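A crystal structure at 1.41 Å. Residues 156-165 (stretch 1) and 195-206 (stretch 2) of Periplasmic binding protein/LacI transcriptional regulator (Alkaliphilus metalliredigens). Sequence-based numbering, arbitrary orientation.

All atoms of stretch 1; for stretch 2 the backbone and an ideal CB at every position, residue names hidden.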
# COMPACT_ATOMS: atom_id res chain seq x y z
N ASN A 156 -8.60 16.45 -12.97
CA ASN A 156 -7.18 16.30 -13.26
C ASN A 156 -6.59 17.39 -14.16
O ASN A 156 -5.42 17.77 -14.01
CB ASN A 156 -6.98 14.91 -13.84
CG ASN A 156 -7.12 13.85 -12.76
OD1 ASN A 156 -6.43 13.92 -11.74
ND2 ASN A 156 -8.07 12.91 -12.94
N TYR A 157 -7.41 17.91 -15.07
CA TYR A 157 -6.92 18.97 -15.93
C TYR A 157 -6.58 20.20 -15.10
O TYR A 157 -5.47 20.76 -15.18
CB TYR A 157 -7.96 19.32 -17.01
CG TYR A 157 -7.49 20.49 -17.82
CD1 TYR A 157 -6.63 20.32 -18.92
CD2 TYR A 157 -7.83 21.79 -17.46
CE1 TYR A 157 -6.16 21.40 -19.64
CE2 TYR A 157 -7.35 22.87 -18.16
CZ TYR A 157 -6.52 22.68 -19.25
OH TYR A 157 -6.02 23.78 -19.93
N ASN A 158 -7.51 20.64 -14.31
CA ASN A 158 -7.27 21.82 -13.50
C ASN A 158 -6.20 21.60 -12.43
O ASN A 158 -5.45 22.48 -12.16
CB ASN A 158 -8.54 22.36 -12.87
CG ASN A 158 -9.42 23.11 -13.86
OD1 ASN A 158 -8.95 23.78 -14.73
ND2 ASN A 158 -10.68 22.99 -13.67
N GLY A 159 -6.11 20.37 -11.92
CA GLY A 159 -5.02 20.06 -10.99
C GLY A 159 -3.67 20.20 -11.64
O GLY A 159 -2.74 20.70 -11.01
N GLY A 160 -3.54 19.81 -12.92
CA GLY A 160 -2.25 20.02 -13.60
C GLY A 160 -1.96 21.50 -13.79
O GLY A 160 -0.81 21.94 -13.64
N ARG A 161 -2.98 22.28 -14.15
CA ARG A 161 -2.77 23.74 -14.23
C ARG A 161 -2.33 24.31 -12.89
O ARG A 161 -1.43 25.16 -12.82
CB ARG A 161 -4.03 24.44 -14.72
CG ARG A 161 -3.81 25.96 -14.79
CD ARG A 161 -2.59 26.32 -15.66
NE ARG A 161 -2.43 27.78 -15.83
CZ ARG A 161 -3.01 28.48 -16.80
NH1 ARG A 161 -3.81 27.87 -17.69
NH2 ARG A 161 -2.80 29.79 -16.89
N MET A 162 -2.99 23.86 -11.81
CA MET A 162 -2.66 24.40 -10.46
C MET A 162 -1.21 24.09 -10.14
O MET A 162 -0.49 24.87 -9.50
CB MET A 162 -3.51 23.78 -9.33
CG MET A 162 -4.96 24.19 -9.24
SD MET A 162 -5.80 23.25 -7.91
CE MET A 162 -7.44 23.40 -8.59
N ALA A 163 -0.78 22.88 -10.50
CA ALA A 163 0.61 22.51 -10.21
C ALA A 163 1.57 23.40 -10.96
O ALA A 163 2.57 23.84 -10.39
CB ALA A 163 0.85 21.03 -10.57
N PHE A 164 1.26 23.71 -12.22
CA PHE A 164 2.17 24.61 -12.94
C PHE A 164 2.18 25.98 -12.28
O PHE A 164 3.24 26.59 -12.07
CB PHE A 164 1.74 24.81 -14.40
CG PHE A 164 2.61 25.80 -15.09
CD1 PHE A 164 3.82 25.40 -15.61
CD2 PHE A 164 2.29 27.16 -15.11
CE1 PHE A 164 4.69 26.32 -16.20
CE2 PHE A 164 3.16 28.09 -15.71
CZ PHE A 164 4.34 27.66 -16.24
N ASP A 165 0.98 26.50 -12.02
CA ASP A 165 0.85 27.87 -11.49
C ASP A 165 1.63 27.96 -10.17
O ASP A 165 2.26 28.99 -9.88
CB ASP A 165 -0.62 28.22 -11.22
CG ASP A 165 -1.41 28.45 -12.49
OD1 ASP A 165 -0.79 28.62 -13.56
OD2 ASP A 165 -2.64 28.48 -12.39
N UNK A 195 0.90 21.74 -19.26
CA UNK A 195 1.45 22.30 -20.50
C UNK A 195 0.70 23.56 -20.91
O UNK A 195 1.32 24.55 -21.30
CB UNK A 195 1.39 21.27 -21.63
N UNK A 196 -0.63 23.54 -20.79
CA UNK A 196 -1.39 24.75 -21.15
C UNK A 196 -0.95 25.92 -20.26
O UNK A 196 -0.89 27.07 -20.71
CB UNK A 196 -2.89 24.51 -21.01
N UNK A 197 -0.68 25.64 -18.98
CA UNK A 197 -0.16 26.70 -18.11
C UNK A 197 1.17 27.26 -18.59
O UNK A 197 1.38 28.48 -18.63
CB UNK A 197 -0.00 26.17 -16.68
N UNK A 198 2.08 26.36 -18.98
CA UNK A 198 3.38 26.78 -19.48
C UNK A 198 3.23 27.61 -20.76
O UNK A 198 3.92 28.62 -20.93
CB UNK A 198 4.27 25.56 -19.74
N UNK A 199 2.32 27.20 -21.64
CA UNK A 199 2.14 27.92 -22.90
C UNK A 199 1.66 29.34 -22.64
O UNK A 199 2.04 30.29 -23.36
CB UNK A 199 1.15 27.18 -23.81
N UNK A 200 0.82 29.50 -21.61
CA UNK A 200 0.30 30.84 -21.27
C UNK A 200 1.42 31.76 -20.81
O UNK A 200 1.32 32.97 -20.97
CB UNK A 200 -0.77 30.74 -20.18
N UNK A 201 2.48 31.19 -20.27
CA UNK A 201 3.63 31.99 -19.81
C UNK A 201 4.80 31.96 -20.82
O UNK A 201 5.91 32.39 -20.53
CB UNK A 201 4.11 31.48 -18.45
N UNK A 202 4.56 31.40 -22.00
CA UNK A 202 5.61 31.29 -23.01
C UNK A 202 6.84 30.59 -22.49
O UNK A 202 7.98 30.96 -22.80
CB UNK A 202 5.99 32.68 -23.53
N UNK A 203 6.62 29.54 -21.70
CA UNK A 203 7.73 28.81 -21.10
C UNK A 203 7.83 27.44 -21.74
O UNK A 203 6.82 26.76 -21.86
CB UNK A 203 7.56 28.69 -19.58
N UNK A 204 9.02 27.05 -22.17
CA UNK A 204 9.24 25.69 -22.63
C UNK A 204 9.47 24.79 -21.42
O UNK A 204 10.20 25.16 -20.50
CB UNK A 204 10.42 25.62 -23.60
N UNK A 205 8.86 23.61 -21.47
CA UNK A 205 8.90 22.60 -20.39
C UNK A 205 9.51 21.32 -20.94
O UNK A 205 9.29 20.99 -22.11
CB UNK A 205 7.50 22.33 -19.82
N UNK A 206 10.19 20.55 -20.10
CA UNK A 206 10.72 19.26 -20.52
C UNK A 206 9.83 18.16 -19.91
O UNK A 206 9.25 18.37 -18.85
CB UNK A 206 12.18 19.10 -20.09

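Stretch 1 is a helix that offers three side chains to its partner, Tyr157, Arg161 and Phe164, spaced four and three residues apart along the helix. The helix of stretch 2 crosses it at 44°, with the axes approaching to 8.3 Å.

Position 195 points its CA-to-CB bond away, and nothing of stretch 1 is within 5.5 Å of its ideal CB, so many side chains would do; it is Leu195. At position 196 CB points toward stretch 1, and the ideal CB lies 3.4 Å from Tyr157 OH, with Arg161 NH1 at 4.8 Å. A short polar side chain able to accept a hydrogen bond would suit, such as Asp, Asn or Ser. The residue is Asp196, whose OD2 accepts a very short hydrogen bond of 2.5 Å from Tyr157 OH, lying at the edge of the tyrosine ring near its plane.

Position 197 is the most restrictive. Here the backbones come closest, with CA 5.5 Å from the CA of Arg161, and an ideal CB would clash with Arg161 CD at 2.8 Å and Phe164 CD2 at 2.9 Å. Its phi/psi of -60/-46 would suit any helical residue, so contact rather than backbone conformation argues for glycine. Gly197 lets its CA pack over one face of the Arg161 guanidinium, 3.4 Å from NE, while Arg161 NE remains salt-bridged to Asp165 OD1 at 2.9 Å.

At position 198 CB points sideways, and its ideal position is 3.6 Å from Phe164 CE1. A small apolar group fits this distance; Ala198 provides it, and its CA lies over one face of the Phe164 ring, 3.5 Å from Phe164 CZ.

Position 199 finds nothing of stretch 1 near its CB, which points sideways, so a polar residue is acceptable: Arg199. Position 200 points toward stretch 1, but its ideal CB is 4.0 Å from Arg161 NH2, where small or polar residues would serve; it is Ala200.

Position 201 leaves helical phi/psi. CA-to-CB points toward stretch 1, and the ideal CB is 4.4 Å from Phe164 CZ, so a long chain with an apolar stem would suit. Lys201 sets CG 3.9 Å from Phe164 CE2, at the ring edge; its NZ, 4.4 Å from the like-charged Arg161 NH2, donates to a water that in turn donates to Gly197 O.

Position 202 is out of reach, but its positive phi, 55°, favors Gly, Asn or Asp; it is Asp202. Positions 203 and 205 both point toward stretch 1, inviting apolar chains long enough to reach the phenyl edge. Leu203 CD2 comes 4.1 Å from Phe164 CZ, and Ile205 CD1 4.0 Å from Phe164 CE1. Positions 204 and 206 are out of reach, so stretch 1 sets no preference and polar residues are as acceptable as others; they are Glu204 and Asp206.

Stretch 2, residues 195-206: LDGARAKDLEID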
# COMPACT_ATOMS: atom_id res chain seq x y z
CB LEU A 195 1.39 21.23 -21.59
CG LEU A 195 1.86 21.68 -22.97
CD1 LEU A 195 3.30 22.21 -22.95
CD2 LEU A 195 1.68 20.49 -23.94
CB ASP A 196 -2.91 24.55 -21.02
CG ASP A 196 -3.48 23.66 -22.09
OD1 ASP A 196 -2.75 23.37 -23.07
OD2 ASP A 196 -4.66 23.22 -21.95
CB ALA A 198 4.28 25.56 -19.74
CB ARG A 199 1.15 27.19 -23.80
CG ARG A 199 1.65 25.84 -24.29
CD ARG A 199 2.39 25.97 -25.60
NE ARG A 199 3.06 24.73 -26.00
CZ ARG A 199 2.47 23.74 -26.66
NH1 ARG A 199 1.18 23.84 -27.00
NH2 ARG A 199 3.17 22.67 -27.01
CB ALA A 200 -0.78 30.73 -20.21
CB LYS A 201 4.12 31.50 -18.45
CG LYS A 201 3.08 31.64 -17.35
CD LYS A 201 2.64 33.09 -17.15
CE LYS A 201 1.76 33.28 -15.91
NZ LYS A 201 0.40 32.63 -16.00
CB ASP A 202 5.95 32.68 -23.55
CG ASP A 202 4.82 33.26 -24.37
OD1 ASP A 202 4.58 32.75 -25.49
OD2 ASP A 202 4.15 34.18 -23.88
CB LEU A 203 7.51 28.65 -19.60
CG LEU A 203 8.73 28.39 -18.72
CD1 LEU A 203 9.57 29.68 -18.65
CD2 LEU A 203 8.28 27.94 -17.33
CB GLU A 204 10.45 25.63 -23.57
CG GLU A 204 10.11 25.99 -25.01
CD GLU A 204 11.17 25.51 -26.00
OE1 GLU A 204 12.36 25.52 -25.63
OE2 GLU A 204 10.79 25.11 -27.12
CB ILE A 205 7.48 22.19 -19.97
CG1 ILE A 205 6.69 23.38 -19.45
CG2 ILE A 205 7.53 21.04 -18.95
CD1 ILE A 205 7.29 23.98 -18.21
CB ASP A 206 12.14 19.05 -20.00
CG ASP A 206 13.16 19.89 -20.73
OD1 ASP A 206 12.81 20.41 -21.82
OD2 ASP A 206 14.29 20.04 -20.21
O HOH W 1 -0.02 29.93 -16.61
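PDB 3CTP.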